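Local coordinates for protein 3-hydroxyacyl-CoA dehydrogenase type-2 (Mycobacterium avium, PDB 3PPI) that probably catalyses the NAD-dependent oxidation of 3-hydroxyacyl-CoA to 3-oxoacyl-CoA, as a tetrameric member of the short-chain dehydrogenase/reductase family, at residues 168-173 and 257-262; 253-258 and 268-273. All blocks are in the same frame, centred on the assembly; numbering follows the deposited sequence.

Interaction 1 (168-173 and 257-262); sequences ALVLTA and AFLLTN
Ala168 and Val170, on a central strand of the Rossmann-type sheet, pack against Leu259 and Leu260 near the C-terminal end of helix 249-261. The helix runs roughly antiparallel to the strand, with segment axes 8.0 Å apart at an angle of 150°. Ala168 meets Leu260 twice. Ala168 CB lies 4.0 Å from Leu260 CD2, and Leu260 CD2 is also 3.7 Å from Ala168 O. Leu169 turns its side chain to the other face of the sheet, but its carbonyl still serves the contact. A water donates to Leu169 O and to Leu259 O, so a polar link lies beside the apolar one. Leu259 O also accepts from Arg211 on the adjacent strand 210-217. Val170 points at the helix and crosses both leucines at about a right angle. With CG1 opposite the backbone N (chi1 177°), CG2 lies beside that nitrogen and is placed to touch both leucines. Val170 CG2 reaches Leu259 CB at 3.7 Å. Val170 CG1 is 4.1 Å from Leu259 CD1, a looser touch. The tightest touch joins two methyls, Val170 CG2 and Leu260 CD2, 3.6 Å apart.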
loop_
_atom_site.group_PDB
_atom_site.type_symbol
_atom_site.label_atom_id
_atom_site.label_comp_id
_atom_site.label_asym_id
_atom_site.label_seq_id
_atom_site.Cartn_x
_atom_site.Cartn_y
_atom_site.Cartn_z
ATOM N N ALA A 168 -14.329 -17.611 -11.088
ATOM C CA ALA A 168 -13.231 -16.794 -10.585
ATOM C C ALA A 168 -12.214 -16.487 -11.664
ATOM O O ALA A 168 -11.968 -17.311 -12.553
ATOM C CB ALA A 168 -12.541 -17.483 -9.395
ATOM N N LEU A 169 -11.634 -15.293 -11.572
ATOM C CA LEU A 169 -10.593 -14.836 -12.476
ATOM C C LEU A 169 -9.319 -14.581 -11.678
ATOM O O LEU A 169 -9.386 -14.139 -10.538
ATOM C CB LEU A 169 -10.989 -13.535 -13.160
ATOM C CG LEU A 169 -12.295 -13.489 -13.934
ATOM C CD1 LEU A 169 -12.517 -12.063 -14.502
ATOM C CD2 LEU A 169 -12.319 -14.557 -15.003
ATOM N N VAL A 170 -8.181 -14.885 -12.300
ATOM C CA VAL A 170 -6.870 -14.525 -11.813
ATOM C C VAL A 170 -6.215 -13.698 -12.906
ATOM O O VAL A 170 -6.053 -14.169 -14.028
ATOM C CB VAL A 170 -6.007 -15.760 -11.498
ATOM C CG1 VAL A 170 -4.597 -15.367 -11.058
ATOM C CG2 VAL A 170 -6.689 -16.583 -10.403
ATOM N N LEU A 171 -5.878 -12.455 -12.573
ATOM C CA LEU A 171 -5.117 -11.591 -13.462
ATOM C C LEU A 171 -3.640 -11.642 -13.039
ATOM O O LEU A 171 -3.319 -12.030 -11.900
ATOM C CB LEU A 171 -5.642 -10.167 -13.392
ATOM C CG LEU A 171 -7.168 -9.948 -13.293
ATOM C CD1 LEU A 171 -7.479 -8.443 -13.202
ATOM C CD2 LEU A 171 -7.892 -10.591 -14.470
ATOM N N THR A 172 -2.744 -11.270 -13.948
ATOM C CA THR A 172 -1.323 -11.233 -13.647
ATOM C C THR A 172 -0.805 -9.796 -13.777
ATOM O O THR A 172 -0.899 -9.163 -14.837
ATOM C CB THR A 172 -0.503 -12.176 -14.529
ATOM O OG1 THR A 172 -1.074 -13.492 -14.521
ATOM C CG2 THR A 172 0.955 -12.261 -14.024
ATOM N N ALA A 173 -0.273 -9.287 -12.676
ATOM C CA ALA A 173 0.380 -8.004 -12.665
ATOM C C ALA A 173 1.889 -8.229 -12.622
ATOM O O ALA A 173 2.437 -8.996 -13.430
ATOM C CB ALA A 173 -0.102 -7.206 -11.483
ATOM N N ALA A 257 -3.959 -21.576 -8.712
ATOM C CA ALA A 257 -4.937 -22.596 -8.321
ATOM C C ALA A 257 -5.563 -22.243 -6.980
ATOM O O ALA A 257 -6.761 -22.400 -6.792
ATOM C CB ALA A 257 -4.297 -23.993 -8.266
ATOM N N PHE A 258 -4.747 -21.780 -6.043
ATOM C CA PHE A 258 -5.252 -21.350 -4.737
ATOM C C PHE A 258 -6.289 -20.225 -4.866
ATOM O O PHE A 258 -7.321 -20.236 -4.194
ATOM C CB PHE A 258 -4.095 -20.875 -3.843
ATOM C CG PHE A 258 -4.553 -20.188 -2.590
ATOM C CD1 PHE A 258 -5.078 -20.918 -1.543
ATOM C CD2 PHE A 258 -4.484 -18.811 -2.466
ATOM C CE1 PHE A 258 -5.502 -20.282 -0.380
ATOM C CE2 PHE A 258 -4.928 -18.166 -1.310
ATOM C CZ PHE A 258 -5.445 -18.913 -0.268
ATOM N N LEU A 259 -6.002 -19.235 -5.703
ATOM C CA LEU A 259 -6.933 -18.106 -5.883
ATOM C C LEU A 259 -8.254 -18.540 -6.514
ATOM O O LEU A 259 -9.304 -17.941 -6.275
ATOM C CB LEU A 259 -6.289 -17.014 -6.723
ATOM C CG LEU A 259 -5.112 -16.305 -6.039
ATOM C CD1 LEU A 259 -4.417 -15.303 -6.963
ATOM C CD2 LEU A 259 -5.568 -15.639 -4.763
ATOM N N LEU A 260 -8.189 -19.580 -7.323
ATOM C CA LEU A 260 -9.369 -20.148 -7.942
ATOM C C LEU A 260 -10.203 -20.964 -6.970
ATOM O O LEU A 260 -11.422 -21.023 -7.126
ATOM C CB LEU A 260 -8.981 -21.014 -9.141
ATOM C CG LEU A 260 -8.359 -20.289 -10.344
ATOM C CD1 LEU A 260 -8.120 -21.271 -11.462
ATOM C CD2 LEU A 260 -9.219 -19.128 -10.835
ATOM N N THR A 261 -9.576 -21.603 -5.986
ATOM C CA THR A 261 -10.289 -22.560 -5.131
ATOM C C THR A 261 -10.675 -22.044 -3.737
ATOM O O THR A 261 -11.671 -22.504 -3.179
ATOM C CB THR A 261 -9.478 -23.856 -4.943
ATOM O OG1 THR A 261 -8.182 -23.534 -4.426
ATOM C CG2 THR A 261 -9.339 -24.605 -6.288
ATOM N N ASN A 262 -9.916 -21.119 -3.156
ATOM C CA ASN A 262 -10.252 -20.626 -1.812
ATOM C C ASN A 262 -11.474 -19.719 -1.921
ATOM O O ASN A 262 -11.448 -18.741 -2.665
ATOM C CB ASN A 262 -9.091 -19.827 -1.211
ATOM C CG ASN A 262 -9.397 -19.340 0.187
ATOM O OD1 ASN A 262 -10.152 -18.389 0.372
ATOM N ND2 ASN A 262 -8.820 -20.003 1.186
HETATM O O HOH W 1 -9.568 -15.493 -8.083
#

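Interaction 2 (253-258 and 268-273); sequences ADAAAF and EVMRLD
The last helix and last strand of the Rossmann-type fold meet here, helix 249-261 lying over strand 269-272 at the edge of the chain's parallel sheet. Their short segments run nearly antiparallel, at 161°, with axes 10.5 Å apart. Met270 and Leu272 reach from the strand toward Ala255 and Phe258 on the helix. Ala255 presents its CB to the strand, where it touches Met270 SD at 3.7 Å and Leu272 CD2 at 4.0 Å. Met270 extends straight from the strand, CG opposite the backbone N (chi1 178°), and then bends at its last torsion (chi3 -65°). The bend carries the methyl to the Phe258 ring, which it approaches obliquely. Met270 CE lies 3.8 Å from Phe258 CD2 and 4.1 Å from Phe258 CE2. No hydrogen bond joins the segments; the touches are between apolar side chains. Arg271 grips Asp273 side-on: NE and NH2 both donate to OD2, which lies in the guanidinium plane. Arg271 NE makes the shorter bond to Asp273 OD2, 2.8 Å. Arg271 NH1 has a further salt bridge to Glu179. Phe258 stacks on Phe258 of the second subunit, so the contact borders a subunit interface. Within the chain, strand 210-217 lies next to strand 269-272, and its Ile215 touches both Ala255 and Leu272; helix 41-52 packs on the helix through Ala253.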
loop_
_atom_site.group_PDB
_atom_site.type_symbol
_atom_site.label_atom_id
_atom_site.label_comp_id
_atom_site.label_asym_id
_atom_site.label_seq_id
_atom_site.Cartn_x
_atom_site.Cartn_y
_atom_site.Cartn_z
ATOM N N ALA A 253 1.712 -21.301 -10.776
ATOM C CA ALA A 253 0.550 -22.140 -11.039
ATOM C C ALA A 253 -0.146 -22.531 -9.744
ATOM O O ALA A 253 -1.377 -22.577 -9.687
ATOM C CB ALA A 253 0.959 -23.403 -11.824
ATOM N N ASP A 254 0.642 -22.793 -8.704
ATOM C CA ASP A 254 0.094 -23.189 -7.406
ATOM C C ASP A 254 -0.677 -22.026 -6.759
ATOM O O ASP A 254 -1.728 -22.234 -6.171
ATOM C CB ASP A 254 1.225 -23.666 -6.489
ATOM C CG ASP A 254 0.727 -24.188 -5.162
ATOM O OD1 ASP A 254 0.060 -25.244 -5.151
ATOM O OD2 ASP A 254 1.032 -23.565 -4.132
ATOM N N ALA A 255 -0.149 -20.809 -6.867
ATOM C CA ALA A 255 -0.834 -19.615 -6.398
ATOM C C ALA A 255 -2.120 -19.372 -7.176
ATOM O O ALA A 255 -3.160 -19.061 -6.590
ATOM C CB ALA A 255 0.094 -18.400 -6.502
ATOM N N ALA A 256 -2.057 -19.526 -8.495
ATOM C CA ALA A 256 -3.241 -19.345 -9.332
ATOM C C ALA A 256 -4.323 -20.311 -8.908
ATOM O O ALA A 256 -5.468 -19.900 -8.716
ATOM C CB ALA A 256 -2.918 -19.509 -10.825
ATOM N N ALA A 257 -3.959 -21.576 -8.712
ATOM C CA ALA A 257 -4.937 -22.596 -8.321
ATOM C C ALA A 257 -5.563 -22.243 -6.980
ATOM O O ALA A 257 -6.761 -22.400 -6.792
ATOM C CB ALA A 257 -4.297 -23.993 -8.266
ATOM N N PHE A 258 -4.747 -21.780 -6.043
ATOM C CA PHE A 258 -5.252 -21.350 -4.737
ATOM C C PHE A 258 -6.289 -20.225 -4.866
ATOM O O PHE A 258 -7.321 -20.236 -4.194
ATOM C CB PHE A 258 -4.095 -20.875 -3.843
ATOM C CG PHE A 258 -4.553 -20.188 -2.590
ATOM C CD1 PHE A 258 -5.078 -20.918 -1.543
ATOM C CD2 PHE A 258 -4.484 -18.811 -2.466
ATOM C CE1 PHE A 258 -5.502 -20.282 -0.380
ATOM C CE2 PHE A 258 -4.928 -18.166 -1.310
ATOM C CZ PHE A 258 -5.445 -18.913 -0.268
ATOM N N GLU A 268 -8.055 -9.140 -4.120
ATOM C CA GLU A 268 -6.749 -9.123 -3.491
ATOM C C GLU A 268 -5.647 -9.272 -4.526
ATOM O O GLU A 268 -5.805 -9.945 -5.544
ATOM C CB GLU A 268 -6.686 -10.246 -2.432
ATOM C CG GLU A 268 -5.285 -10.650 -1.889
ATOM C CD GLU A 268 -4.554 -9.516 -1.159
ATOM O OE1 GLU A 268 -4.904 -8.308 -1.340
ATOM O OE2 GLU A 268 -3.598 -9.831 -0.418
ATOM N N VAL A 269 -4.529 -8.616 -4.263
ATOM C CA VAL A 269 -3.315 -8.791 -5.044
ATOM C C VAL A 269 -2.294 -9.552 -4.198
ATOM O O VAL A 269 -1.933 -9.110 -3.093
ATOM C CB VAL A 269 -2.707 -7.453 -5.459
ATOM C CG1 VAL A 269 -1.431 -7.703 -6.278
ATOM C CG2 VAL A 269 -3.716 -6.642 -6.270
ATOM N N MET A 270 -1.861 -10.699 -4.708
ATOM C CA MET A 270 -0.899 -11.557 -4.018
ATOM C C MET A 270 0.492 -11.372 -4.615
ATOM O O MET A 270 0.733 -11.740 -5.773
ATOM C CB MET A 270 -1.288 -13.027 -4.172
ATOM C CG MET A 270 -0.293 -13.973 -3.523
ATOM S SD MET A 270 -0.414 -15.699 -4.058
ATOM C CE MET A 270 -2.006 -16.152 -3.452
ATOM N N ARG A 271 1.410 -10.823 -3.826
ATOM C CA ARG A 271 2.822 -10.763 -4.220
ATOM C C ARG A 271 3.441 -12.148 -4.133
ATOM O O ARG A 271 3.329 -12.811 -3.098
ATOM C CB ARG A 271 3.617 -9.798 -3.325
ATOM C CG ARG A 271 3.158 -8.337 -3.345
ATOM C CD ARG A 271 4.066 -7.435 -2.487
ATOM N NE ARG A 271 5.432 -7.408 -3.026
ATOM C CZ ARG A 271 6.100 -6.334 -3.441
ATOM N NH1 ARG A 271 5.601 -5.115 -3.328
ATOM N NH2 ARG A 271 7.329 -6.482 -3.936
ATOM N N LEU A 272 4.095 -12.575 -5.206
ATOM C CA LEU A 272 4.731 -13.907 -5.274
ATOM C C LEU A 272 6.171 -13.691 -5.741
ATOM O O LEU A 272 6.443 -13.663 -6.940
ATOM C CB LEU A 272 3.966 -14.799 -6.248
ATOM C CG LEU A 272 4.375 -16.261 -6.333
ATOM C CD1 LEU A 272 4.056 -16.950 -5.015
ATOM C CD2 LEU A 272 3.692 -16.966 -7.529
ATOM N N ASP A 273 7.067 -13.443 -4.790
ATOM C CA ASP A 273 8.327 -12.768 -5.094
ATOM C C ASP A 273 9.544 -13.064 -4.192
ATOM O O ASP A 273 10.566 -12.377 -4.301
ATOM C CB ASP A 273 8.072 -11.253 -5.131
ATOM C CG ASP A 273 7.630 -10.672 -3.776
ATOM O OD1 ASP A 273 7.738 -11.333 -2.704
ATOM O OD2 ASP A 273 7.179 -9.508 -3.788
#

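The two contacts have centres about 7 Å apart and share Ala257 and Phe258 of helix 249-261. Interaction 1 uses the C-terminal end of this helix, and interaction 2 the part of the helix running into it. Both reach the same parallel sheet, with strand 210-217 lying between strands 167-172 and 269-272. Along the chain the order is strand 167-172, the helix, then strand 269-272. One helix therefore packs against both an inner strand and an edge strand of this chain's sheet. The contacts also touch directly: Leu259 CD2 lies 3.8 Å from Met270 CE. Both border the second subunit, so this part of the helical layer lies at the interface with the second subunit of the tetramer.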